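Local coordinates for protein glycoside hydrolase family 5 (Aspergillus oryzae, PDB 6LA0) that acts as a secreted family 5 rutinosidase, a glycoside hydrolase, and is predicted to have exo-1,3-beta-glucanase activity as well, at residues Y265-P276 against L304-N315. Numbering follows the deposited sequence.
With NAG (2-acetamido-2-deoxy-beta-D-glucopyranose), chain G.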
loop_
_atom_site.group_PDB
_atom_site.type_symbol
_atom_site.label_atom_id
_atom_site.label_comp_id
_atom_site.label_asym_id
_atom_site.label_seq_id
_atom_site.Cartn_x
_atom_site.Cartn_y
_atom_site.Cartn_z
ATOM N N TYR A 265 6.452 6.669 -11.799
ATOM C CA TYR A 265 7.052 7.294 -12.973
ATOM C C TYR A 265 6.974 6.455 -14.247
ATOM O O TYR A 265 7.497 6.890 -15.286
ATOM C CB TYR A 265 8.523 7.637 -12.684
ATOM C CG TYR A 265 8.688 8.555 -11.497
ATOM C CD1 TYR A 265 8.659 9.932 -11.664
ATOM C CD2 TYR A 265 8.863 8.051 -10.213
ATOM C CE1 TYR A 265 8.785 10.790 -10.584
ATOM C CE2 TYR A 265 8.993 8.906 -9.115
ATOM C CZ TYR A 265 8.955 10.278 -9.315
ATOM O OH TYR A 265 9.085 11.154 -8.256
ATOM N N PHE A 266 6.344 5.276 -14.207
ATOM C CA PHE A 266 6.376 4.393 -15.371
ATOM C C PHE A 266 5.461 4.853 -16.507
ATOM O O PHE A 266 5.581 4.328 -17.622
ATOM C CB PHE A 266 6.034 2.953 -14.957
ATOM C CG PHE A 266 4.712 2.817 -14.248
ATOM C CD1 PHE A 266 3.551 2.542 -14.959
ATOM C CD2 PHE A 266 4.637 2.953 -12.868
ATOM C CE1 PHE A 266 2.323 2.404 -14.302
ATOM C CE2 PHE A 266 3.401 2.821 -12.196
ATOM C CZ PHE A 266 2.247 2.547 -12.921
ATOM N N GLU A 267 4.564 5.814 -16.281
ATOM C CA GLU A 267 3.804 6.400 -17.383
ATOM C C GLU A 267 4.056 7.900 -17.537
ATOM O O GLU A 267 3.268 8.599 -18.186
ATOM C CB GLU A 267 2.307 6.118 -17.228
ATOM C CG GLU A 267 1.824 5.976 -15.794
ATOM C CD GLU A 267 0.434 5.364 -15.703
ATOM O OE1 GLU A 267 -0.188 5.426 -14.613
ATOM O OE2 GLU A 267 -0.031 4.809 -16.725
ATOM N N ARG A 268 5.150 8.415 -16.982
ATOM C CA ARG A 268 5.522 9.811 -17.151
ATOM C C ARG A 268 6.764 9.954 -18.022
ATOM O O ARG A 268 7.674 9.115 -17.971
ATOM C CB ARG A 268 5.752 10.472 -15.796
ATOM C CG ARG A 268 4.445 10.828 -15.107
ATOM C CD ARG A 268 4.614 10.888 -13.604
ATOM N NE ARG A 268 5.370 12.062 -13.195
ATOM C CZ ARG A 268 5.806 12.270 -11.958
ATOM N NH1 ARG A 268 5.560 11.381 -10.992
ATOM N NH2 ARG A 268 6.484 13.369 -11.691
ATOM N N ASN A 269 6.804 11.033 -18.807
ATOM C CA ASN A 269 7.910 11.291 -19.726
ATOM C C ASN A 269 9.163 11.696 -18.962
ATOM O O ASN A 269 9.448 12.885 -18.789
ATOM C CB ASN A 269 7.528 12.367 -20.746
ATOM C CG ASN A 269 8.520 12.463 -21.904
ATOM O OD1 ASN A 269 9.643 11.953 -21.826
ATOM N ND2 ASN A 269 8.107 13.124 -22.987
ATOM N N VAL A 270 9.932 10.695 -18.549
ATOM C CA VAL A 270 11.134 10.861 -17.743
ATOM C C VAL A 270 12.021 9.658 -18.036
ATOM O O VAL A 270 11.535 8.606 -18.464
ATOM C CB VAL A 270 10.770 10.999 -16.236
ATOM C CG1 VAL A 270 10.055 9.748 -15.718
ATOM C CG2 VAL A 270 11.990 11.335 -15.379
ATOM N N THR A 271 13.327 9.820 -17.842
ATOM C CA THR A 271 14.309 8.773 -18.097
ATOM C C THR A 271 15.050 8.450 -16.810
ATOM O O THR A 271 15.010 9.212 -15.839
ATOM C CB THR A 271 15.328 9.186 -19.171
ATOM O OG1 THR A 271 16.073 10.321 -18.713
ATOM C CG2 THR A 271 14.628 9.545 -20.469
ATOM N N SER A 272 15.739 7.310 -16.802
ATOM C CA SER A 272 16.568 6.982 -15.644
ATOM C C SER A 272 17.591 8.093 -15.370
ATOM O O SER A 272 17.858 8.443 -14.209
ATOM C CB SER A 272 17.261 5.633 -15.875
ATOM O OG SER A 272 16.311 4.576 -15.767
ATOM N N GLU A 273 18.141 8.681 -16.435
ATOM C CA GLU A 273 19.107 9.768 -16.296
ATOM C C GLU A 273 18.533 10.933 -15.507
ATOM O O GLU A 273 19.117 11.356 -14.499
ATOM C CB GLU A 273 19.534 10.237 -17.677
ATOM C CG GLU A 273 20.752 11.167 -17.557
ATOM C CD GLU A 273 20.565 12.625 -18.002
ATOM O OE1 GLU A 273 20.038 12.874 -19.108
ATOM O OE2 GLU A 273 21.123 13.498 -17.305
ATOM N N THR A 274 17.331 11.370 -15.873
ATOM C CA THR A 274 16.731 12.586 -15.332
ATOM C C THR A 274 15.806 12.318 -14.160
ATOM O O THR A 274 15.185 13.255 -13.637
ATOM C CB THR A 274 15.971 13.318 -16.438
ATOM O OG1 THR A 274 15.009 12.432 -17.010
ATOM C CG2 THR A 274 16.953 13.795 -17.546
ATOM N N LEU A 275 15.697 11.056 -13.741
ATOM C CA LEU A 275 14.758 10.732 -12.676
ATOM C C LEU A 275 15.034 11.458 -11.365
ATOM O O LEU A 275 14.055 11.881 -10.727
ATOM C CB LEU A 275 14.716 9.218 -12.442
ATOM C CG LEU A 275 13.748 8.777 -11.351
ATOM C CD1 LEU A 275 12.303 9.202 -11.665
ATOM C CD2 LEU A 275 13.870 7.268 -11.181
ATOM N N PRO A 276 16.282 11.633 -10.893
ATOM C CA PRO A 276 16.454 12.254 -9.562
ATOM C C PRO A 276 15.849 13.641 -9.446
ATOM O O PRO A 276 15.220 13.950 -8.424
ATOM C CB PRO A 276 17.979 12.289 -9.383
ATOM C CG PRO A 276 18.480 11.163 -10.254
ATOM C CD PRO A 276 17.581 11.188 -11.449
ATOM N N LEU A 304 9.041 5.733 -17.737
ATOM C CA LEU A 304 8.418 5.343 -18.995
ATOM C C LEU A 304 9.469 5.066 -20.066
ATOM O O LEU A 304 9.358 4.077 -20.804
ATOM C CB LEU A 304 7.434 6.409 -19.463
ATOM C CG LEU A 304 6.755 6.148 -20.808
ATOM C CD1 LEU A 304 5.964 4.845 -20.765
ATOM C CD2 LEU A 304 5.853 7.313 -21.167
ATOM N N TYR A 305 10.520 5.895 -20.137
ATOM C CA TYR A 305 11.531 5.799 -21.194
ATOM C C TYR A 305 12.926 5.503 -20.648
ATOM O O TYR A 305 13.250 5.826 -19.501
ATOM C CB TYR A 305 11.591 7.096 -22.016
ATOM C CG TYR A 305 10.313 7.428 -22.740
ATOM C CD1 TYR A 305 9.813 6.585 -23.721
ATOM C CD2 TYR A 305 9.597 8.580 -22.432
ATOM C CE1 TYR A 305 8.640 6.885 -24.384
ATOM C CE2 TYR A 305 8.423 8.886 -23.094
ATOM C CZ TYR A 305 7.955 8.034 -24.070
ATOM O OH TYR A 305 6.789 8.320 -24.737
ATOM N N GLN A 306 13.739 4.847 -21.486
ATOM C CA GLN A 306 15.187 4.710 -21.307
ATOM C C GLN A 306 15.578 4.244 -19.903
ATOM O O GLN A 306 16.336 4.901 -19.191
ATOM C CB GLN A 306 15.885 6.026 -21.653
ATOM C CG GLN A 306 15.864 6.323 -23.129
ATOM C CD GLN A 306 16.640 7.567 -23.467
ATOM O OE1 GLN A 306 17.866 7.530 -23.596
ATOM N NE2 GLN A 306 15.933 8.685 -23.611
ATOM N N ASN A 307 15.079 3.066 -19.525
ATOM C CA ASN A 307 15.445 2.506 -18.233
ATOM C C ASN A 307 16.871 1.969 -18.259
ATOM O O ASN A 307 17.293 1.338 -19.233
ATOM C CB ASN A 307 14.485 1.388 -17.846
ATOM C CG ASN A 307 13.138 1.912 -17.399
ATOM O OD1 ASN A 307 12.969 2.340 -16.250
ATOM N ND2 ASN A 307 12.172 1.900 -18.313
ATOM N N SER A 308 17.594 2.175 -17.156
ATOM C CA SER A 308 19.018 1.855 -17.099
ATOM C C SER A 308 19.317 0.984 -15.887
ATOM O O SER A 308 19.054 1.396 -14.751
ATOM C CB SER A 308 19.848 3.147 -17.045
ATOM O OG SER A 308 21.059 2.919 -16.353
ATOM N N PHE A 309 19.875 -0.209 -16.129
ATOM C CA PHE A 309 20.390 -1.042 -15.043
ATOM C C PHE A 309 21.383 -0.268 -14.172
ATOM O O PHE A 309 21.324 -0.315 -12.936
ATOM C CB PHE A 309 21.114 -2.285 -15.589
ATOM C CG PHE A 309 20.258 -3.288 -16.317
ATOM C CD1 PHE A 309 19.001 -3.655 -15.854
ATOM C CD2 PHE A 309 20.780 -3.961 -17.436
ATOM C CE1 PHE A 309 18.251 -4.638 -16.525
ATOM C CE2 PHE A 309 20.039 -4.925 -18.102
ATOM C CZ PHE A 309 18.769 -5.264 -17.644
ATOM N N ALA A 310 22.346 0.407 -14.816
ATOM C CA ALA A 310 23.466 1.007 -14.095
ATOM C C ALA A 310 23.013 2.077 -13.113
ATOM O O ALA A 310 23.628 2.244 -12.058
ATOM C CB ALA A 310 24.474 1.613 -15.082
ATOM N N LEU A 311 21.953 2.807 -13.429
ATOM C CA LEU A 311 21.547 3.909 -12.563
ATOM C C LEU A 311 20.584 3.493 -11.455
ATOM O O LEU A 311 20.100 4.367 -10.725
ATOM C CB LEU A 311 20.928 5.039 -13.397
ATOM C CG LEU A 311 21.918 5.837 -14.258
ATOM C CD1 LEU A 311 21.182 6.860 -15.129
ATOM C CD2 LEU A 311 22.962 6.511 -13.376
ATOM N N ARG A 312 20.311 2.192 -11.284
ATOM C CA ARG A 312 19.337 1.784 -10.275
ATOM C C ARG A 312 19.785 2.161 -8.868
ATOM O O ARG A 312 18.973 2.621 -8.051
ATOM C CB ARG A 312 19.078 0.280 -10.356
ATOM C CG ARG A 312 18.349 -0.130 -11.621
ATOM C CD ARG A 312 18.191 -1.649 -11.712
ATOM N NE ARG A 312 19.467 -2.335 -11.902
ATOM C CZ ARG A 312 19.598 -3.656 -11.933
ATOM N NH1 ARG A 312 18.528 -4.429 -11.792
ATOM N NH2 ARG A 312 20.795 -4.203 -12.110
ATOM N N GLU A 313 21.065 1.961 -8.554
ATOM C CA GLU A 313 21.529 2.259 -7.204
ATOM C C GLU A 313 21.417 3.754 -6.907
ATOM O O GLU A 313 20.923 4.159 -5.840
ATOM C CB GLU A 313 22.966 1.772 -7.019
ATOM C CG GLU A 313 23.512 2.075 -5.633
ATOM C CD GLU A 313 24.956 1.674 -5.471
ATOM O OE1 GLU A 313 25.721 1.774 -6.464
ATOM O OE2 GLU A 313 25.326 1.275 -4.339
ATOM N N ARG A 314 21.863 4.593 -7.847
ATOM C CA ARG A 314 21.791 6.036 -7.633
ATOM C C ARG A 314 20.346 6.487 -7.459
ATOM O O ARG A 314 20.027 7.258 -6.539
ATOM C CB ARG A 314 22.466 6.776 -8.801
ATOM C CG ARG A 314 22.431 8.312 -8.671
ATOM C CD ARG A 314 22.641 9.029 -10.000
ATOM N NE ARG A 314 21.448 9.005 -10.854
ATOM C CZ ARG A 314 21.337 9.655 -12.012
ATOM N NH1 ARG A 314 22.331 10.427 -12.448
ATOM N NH2 ARG A 314 20.220 9.563 -12.726
ATOM N N ASN A 315 19.442 5.951 -8.285
ATOM C CA ASN A 315 18.068 6.442 -8.312
ATOM C C ASN A 315 17.260 5.989 -7.089
ATOM O O ASN A 315 16.506 6.790 -6.519
ATOM C CB ASN A 315 17.398 6.011 -9.622
ATOM C CG ASN A 315 17.970 6.734 -10.851
ATOM O OD1 ASN A 315 18.591 7.805 -10.744
ATOM N ND2 ASN A 315 17.746 6.156 -12.026
HETATM C C1 NAG G . 8.978 13.297 -24.128
HETATM C C2 NAG G . 8.231 13.590 -25.436
HETATM C C3 NAG G . 9.227 13.825 -26.572
HETATM C C4 NAG G . 10.229 14.906 -26.191
HETATM C C5 NAG G . 10.900 14.561 -24.866
HETATM C C6 NAG G . 11.811 15.656 -24.367
HETATM C C7 NAG G . 6.100 12.718 -26.285
HETATM C C8 NAG G . 5.289 11.491 -26.583
HETATM N N2 NAG G . 7.318 12.509 -25.774
HETATM O O3 NAG G . 8.525 14.200 -27.754
HETATM O O4 NAG G . 11.231 15.040 -27.194
HETATM O O5 NAG G . 9.905 14.365 -23.852
HETATM O O6 NAG G . 11.614 15.889 -22.979
HETATM O O7 NAG G . 5.671 13.845 -26.497
HETATM O O HOH W 1 14.690 3.289 -14.019
HETATM O O HOH W 2 18.309 6.935 -18.963
#
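Ser272 meets Ser308 midway along the contact, and Leu304 packs on the Tyr265-Arg268 turn at one end; Ser272 and Leu304 each have about 96 Å² buried. The CB bond of Ser272 points toward 304-315 and puts OG beside the Asn307-Ser308 backbone. OG accepts from Ser308 N (3.1 Å, bent to 135° at the hydrogen) and donates to a water, which passes a bond on to Asn307 OD1. Ser272 O takes Asn315 ND2 at 3.2 Å, the donor tilted from the carbonyl plane. Next to it, Arg314 NH2 reaches Glu273 O at 2.8 Å from above that carbonyl's plane, while NE and NH2 together grip Asn315 OD1 side-on; Pro276 CG and Leu311 CD2 cover opposite faces of the guanidinium. At the turn, the backbone places Leu304 CB 3.1 Å from Arg268 O, and CG anti to the backbone N (chi1 177°) helps bring CD1 to 3.2 Å from Phe266 O. Leu304 CG also lies over a face of the Tyr305 ring, whose edge meets Asn269 OD1 (CD2 to OD1 3.4 Å); Asn269 ND2 carries an N-linked NAG. These are neighbouring beta-alpha loops of the family's TIM barrel, joining parallel strands 257-265 and 294-303 to helices 275-285 and 312-326.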